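Glucan-binding protein C (Streptococcus mutans, PDB 6CAM) binds glucan at the cell surface of Streptococcus mutans and mediates both sucrose-independent and sucrose-dependent adherence. Local coordinates at the beta-D-glucopyranose site. Sequence-based numbering; all coordinates share one arbitrary frame.

The beta-D-glucopyranose site. Residues 223-224, 226, 235, 237, 268, 285, 287, 291, 293, 326-330. With BGC (beta-D-glucopyranose), chain B; BGC (beta-D-glucopyranose), chain C; CA (calcium ion), chain D.
In the sugar site of this glucan-binding region, a calcium ion is shared between the protein and the glucose of chain B. Hydroxyls O2, O3 and O4 of that sugar reach the ion, BGC O3 at 2.3 Å from CA; Asn226 OD1, Glu237 OE1, water 1 and both OG and carbonyl O of Ser224 make up the rest of the eight-coordinate shell seen here. Ser224 holds OG anti to its backbone N (chi1 174°), so hydroxyl and carbonyl grip the ion together, while OG donates to the syn lone pair of Asp285 OD1 (2.7 Å). Asn226 divides its amide: OD1 faces the metal, and ND2 donates an almost straight hydrogen bond to Gln268 OE1 (2.6 Å) within both amide planes, also meeting Asp285 OD2 from above the carboxylate plane. These bonds fix the amide's rotation. Asp285 OD2 offers its anti lone pair to BGC O6 of chain B (2.6 Å). In the second shell, His235 NE2, in its ring plane, meets the anti lone pair of Glu237 OE2 (2.6 Å, 170° at H), which would hold the carboxylate at the end of its extended chain. The poorly ordered chain C glucose lies over one face of Trp328, its O2 above the ring centre and hydrogen-bonded to Gly291 O (2.8 Å), with Val287 CG1 alongside. Strands 233-240 and 325-329 supply His235, Glu237 and the Thr326-Phe329 wall, and loops carrying Ser223-Asn226 and Asp285-Pro293 flank the sugars, burying nearly all of the chain C one.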
loop_
_atom_site.group_PDB
_atom_site.type_symbol
_atom_site.label_atom_id
_atom_site.label_comp_id
_atom_site.label_asym_id
_atom_site.label_seq_id
_atom_site.Cartn_x
_atom_site.Cartn_y
_atom_site.Cartn_z
ATOM N N SER A 223 -4.816 1.889 0.112
ATOM C CA SER A 223 -3.675 2.814 0.200
ATOM C C SER A 223 -2.600 2.432 -0.774
ATOM O O SER A 223 -2.635 1.374 -1.363
ATOM C CB SER A 223 -3.102 2.847 1.634
ATOM O OG SER A 223 -4.079 3.303 2.545
ATOM N N SER A 224 -1.631 3.329 -0.940
ATOM C CA SER A 224 -0.386 3.005 -1.591
ATOM C C SER A 224 -0.648 2.523 -3.009
ATOM O O SER A 224 -0.116 1.511 -3.445
ATOM C CB SER A 224 0.430 2.017 -0.747
ATOM O OG SER A 224 1.594 1.581 -1.429
ATOM N N ASN A 226 0.514 3.384 -5.985
ATOM C CA ASN A 226 1.618 4.078 -6.635
ATOM C C ASN A 226 1.446 4.137 -8.137
ATOM O O ASN A 226 1.011 3.180 -8.786
ATOM C CB ASN A 226 2.935 3.344 -6.381
ATOM C CG ASN A 226 3.207 3.140 -4.930
ATOM O OD1 ASN A 226 2.585 2.291 -4.291
ATOM N ND2 ASN A 226 4.167 3.858 -4.412
ATOM N N HIS A 235 4.426 2.344 -14.219
ATOM C CA HIS A 235 3.931 1.406 -13.229
ATOM C C HIS A 235 2.708 1.996 -12.598
ATOM O O HIS A 235 2.789 3.048 -12.022
ATOM C CB HIS A 235 5.032 1.250 -12.174
ATOM C CG HIS A 235 4.668 0.368 -11.034
ATOM N ND1 HIS A 235 5.138 -0.926 -10.923
ATOM C CD2 HIS A 235 3.928 0.601 -9.923
ATOM C CE1 HIS A 235 4.674 -1.460 -9.804
ATOM N NE2 HIS A 235 3.940 -0.554 -9.178
ATOM N N GLU A 237 -0.758 1.114 -10.113
ATOM C CA GLU A 237 -1.515 0.219 -9.274
ATOM C C GLU A 237 -2.923 0.677 -9.309
ATOM O O GLU A 237 -3.201 1.869 -9.126
ATOM C CB GLU A 237 -0.919 0.255 -7.858
ATOM C CG GLU A 237 0.485 -0.302 -7.987
ATOM C CD GLU A 237 1.361 -0.287 -6.791
ATOM O OE1 GLU A 237 0.919 0.031 -5.671
ATOM O OE2 GLU A 237 2.553 -0.683 -6.994
ATOM N N GLN A 268 4.651 9.427 -7.503
ATOM C CA GLN A 268 5.800 8.883 -6.814
ATOM C C GLN A 268 6.965 9.878 -6.728
ATOM O O GLN A 268 7.688 9.881 -5.735
ATOM C CB GLN A 268 6.294 7.662 -7.559
ATOM C CG GLN A 268 7.307 6.834 -6.800
ATOM C CD GLN A 268 6.658 6.017 -5.724
ATOM O OE1 GLN A 268 5.516 5.569 -5.886
ATOM N NE2 GLN A 268 7.356 5.830 -4.610
ATOM N N ASP A 285 4.919 7.046 0.836
ATOM C CA ASP A 285 4.665 5.622 0.787
ATOM C C ASP A 285 5.484 4.811 1.790
ATOM O O ASP A 285 5.432 3.585 1.752
ATOM C CB ASP A 285 4.892 5.101 -0.632
ATOM C CG ASP A 285 4.203 3.799 -0.883
ATOM O OD1 ASP A 285 3.155 3.500 -0.252
ATOM O OD2 ASP A 285 4.742 3.040 -1.707
ATOM N N VAL A 287 6.508 2.713 4.855
ATOM C CA VAL A 287 5.760 1.850 5.764
ATOM C C VAL A 287 6.694 1.157 6.738
ATOM O O VAL A 287 7.881 0.945 6.445
ATOM C CB VAL A 287 4.901 0.813 4.991
ATOM C CG1 VAL A 287 3.831 1.540 4.194
ATOM C CG2 VAL A 287 5.744 -0.050 4.065
ATOM N N GLY A 291 3.370 -2.983 7.744
ATOM C CA GLY A 291 2.595 -2.387 6.657
ATOM C C GLY A 291 1.961 -1.051 6.997
ATOM O O GLY A 291 1.330 -0.427 6.147
ATOM N N PRO A 293 1.645 2.798 7.453
ATOM C CA PRO A 293 2.372 3.975 6.918
ATOM C C PRO A 293 3.198 4.718 7.972
ATOM O O PRO A 293 2.722 4.917 9.080
ATOM C CB PRO A 293 1.253 4.892 6.408
ATOM C CG PRO A 293 0.069 4.020 6.222
ATOM C CD PRO A 293 0.193 2.887 7.197
ATOM N N THR A 326 5.717 -5.932 -8.742
ATOM C CA THR A 326 5.379 -6.321 -7.383
ATOM C C THR A 326 4.364 -5.343 -6.820
ATOM O O THR A 326 4.303 -4.170 -7.204
ATOM C CB THR A 326 6.627 -6.333 -6.474
ATOM O OG1 THR A 326 7.219 -5.024 -6.429
ATOM C CG2 THR A 326 7.665 -7.336 -6.976
ATOM N N ILE A 327 3.543 -5.830 -5.911
ATOM C CA ILE A 327 2.687 -4.950 -5.162
ATOM C C ILE A 327 2.473 -5.595 -3.814
ATOM O O ILE A 327 2.281 -6.804 -3.720
ATOM C CB ILE A 327 1.333 -4.702 -5.874
ATOM C CG1 ILE A 327 0.457 -3.731 -5.079
ATOM C CG2 ILE A 327 0.555 -5.989 -6.084
ATOM C CD1 ILE A 327 -0.699 -3.131 -5.860
ATOM N N TRP A 328 2.556 -4.785 -2.776
ATOM C CA TRP A 328 2.034 -5.168 -1.491
ATOM C C TRP A 328 0.664 -4.552 -1.445
ATOM O O TRP A 328 0.528 -3.360 -1.398
ATOM C CB TRP A 328 2.895 -4.627 -0.386
ATOM C CG TRP A 328 2.481 -5.059 0.944
ATOM C CD1 TRP A 328 1.326 -5.737 1.309
ATOM C CD2 TRP A 328 3.212 -4.864 2.116
ATOM N NE1 TRP A 328 1.316 -5.952 2.660
ATOM C CE2 TRP A 328 2.469 -5.435 3.178
ATOM C CE3 TRP A 328 4.458 -4.275 2.391
ATOM C CZ2 TRP A 328 2.922 -5.415 4.491
ATOM C CZ3 TRP A 328 4.906 -4.253 3.709
ATOM C CH2 TRP A 328 4.138 -4.824 4.736
ATOM N N PHE A 329 -0.358 -5.367 -1.501
ATOM C CA PHE A 329 -1.686 -4.853 -1.512
ATOM C C PHE A 329 -2.247 -5.283 -0.195
ATOM O O PHE A 329 -2.307 -6.455 0.076
ATOM C CB PHE A 329 -2.556 -5.429 -2.644
ATOM C CG PHE A 329 -3.973 -4.951 -2.552
ATOM C CD1 PHE A 329 -4.303 -3.714 -3.054
ATOM C CD2 PHE A 329 -4.924 -5.672 -1.870
ATOM C CE1 PHE A 329 -5.587 -3.220 -2.920
ATOM C CE2 PHE A 329 -6.214 -5.205 -1.753
ATOM C CZ PHE A 329 -6.545 -3.973 -2.260
ATOM N N ALA A 330 -2.761 -4.333 0.567
ATOM C CA ALA A 330 -3.258 -4.557 1.901
ATOM C C ALA A 330 -4.521 -3.728 1.941
ATOM O O ALA A 330 -4.585 -2.644 1.366
ATOM C CB ALA A 330 -2.271 -4.127 2.975
HETATM C C2 BGC B . 4.051 -1.561 -4.230
HETATM C C3 BGC B . 3.641 -0.821 -3.017
HETATM C C4 BGC B . 4.699 -0.045 -2.286
HETATM C C5 BGC B . 5.672 0.655 -3.256
HETATM C C6 BGC B . 6.885 1.380 -2.641
HETATM C C1 BGC B . 5.075 -0.807 -5.068
HETATM O O1 BGC B . 5.635 -1.689 -6.069
HETATM O O2 BGC B . 2.740 -1.397 -4.756
HETATM O O3 BGC B . 2.661 -1.574 -2.243
HETATM O O4 BGC B . 3.669 0.847 -1.913
HETATM O O5 BGC B . 6.121 -0.301 -4.220
HETATM O O6 BGC B . 6.942 2.789 -3.045
HETATM C C2 BGC C . 1.366 -0.825 3.125
HETATM C C3 BGC C . 0.189 0.180 3.170
HETATM C C4 BGC C . -0.898 -0.154 2.155
HETATM C C5 BGC C . -0.497 -1.383 1.347
HETATM C C6 BGC C . -1.536 -1.688 0.307
HETATM C C1 BGC C . 1.846 -1.195 1.705
HETATM O O1 BGC C . 2.814 -0.244 1.222
HETATM O O2 BGC C . 1.045 -2.017 3.887
HETATM O O3 BGC C . 0.609 1.543 2.934
HETATM O O4 BGC C . -2.153 -0.381 2.823
HETATM O O5 BGC C . 0.788 -1.230 0.744
HETATM O O6 BGC C . -2.019 -0.645 -0.514
HETATM CA CA CA D . 1.860 0.312 -3.348
HETATM O O HOH W 1 0.097 -1.147 -2.777
HETATM O O HOH W 2 -4.641 -0.107 2.100
HETATM O O HOH W 3 1.428 4.195 2.020
HETATM O O HOH W 4 -2.358 -1.184 -2.814
#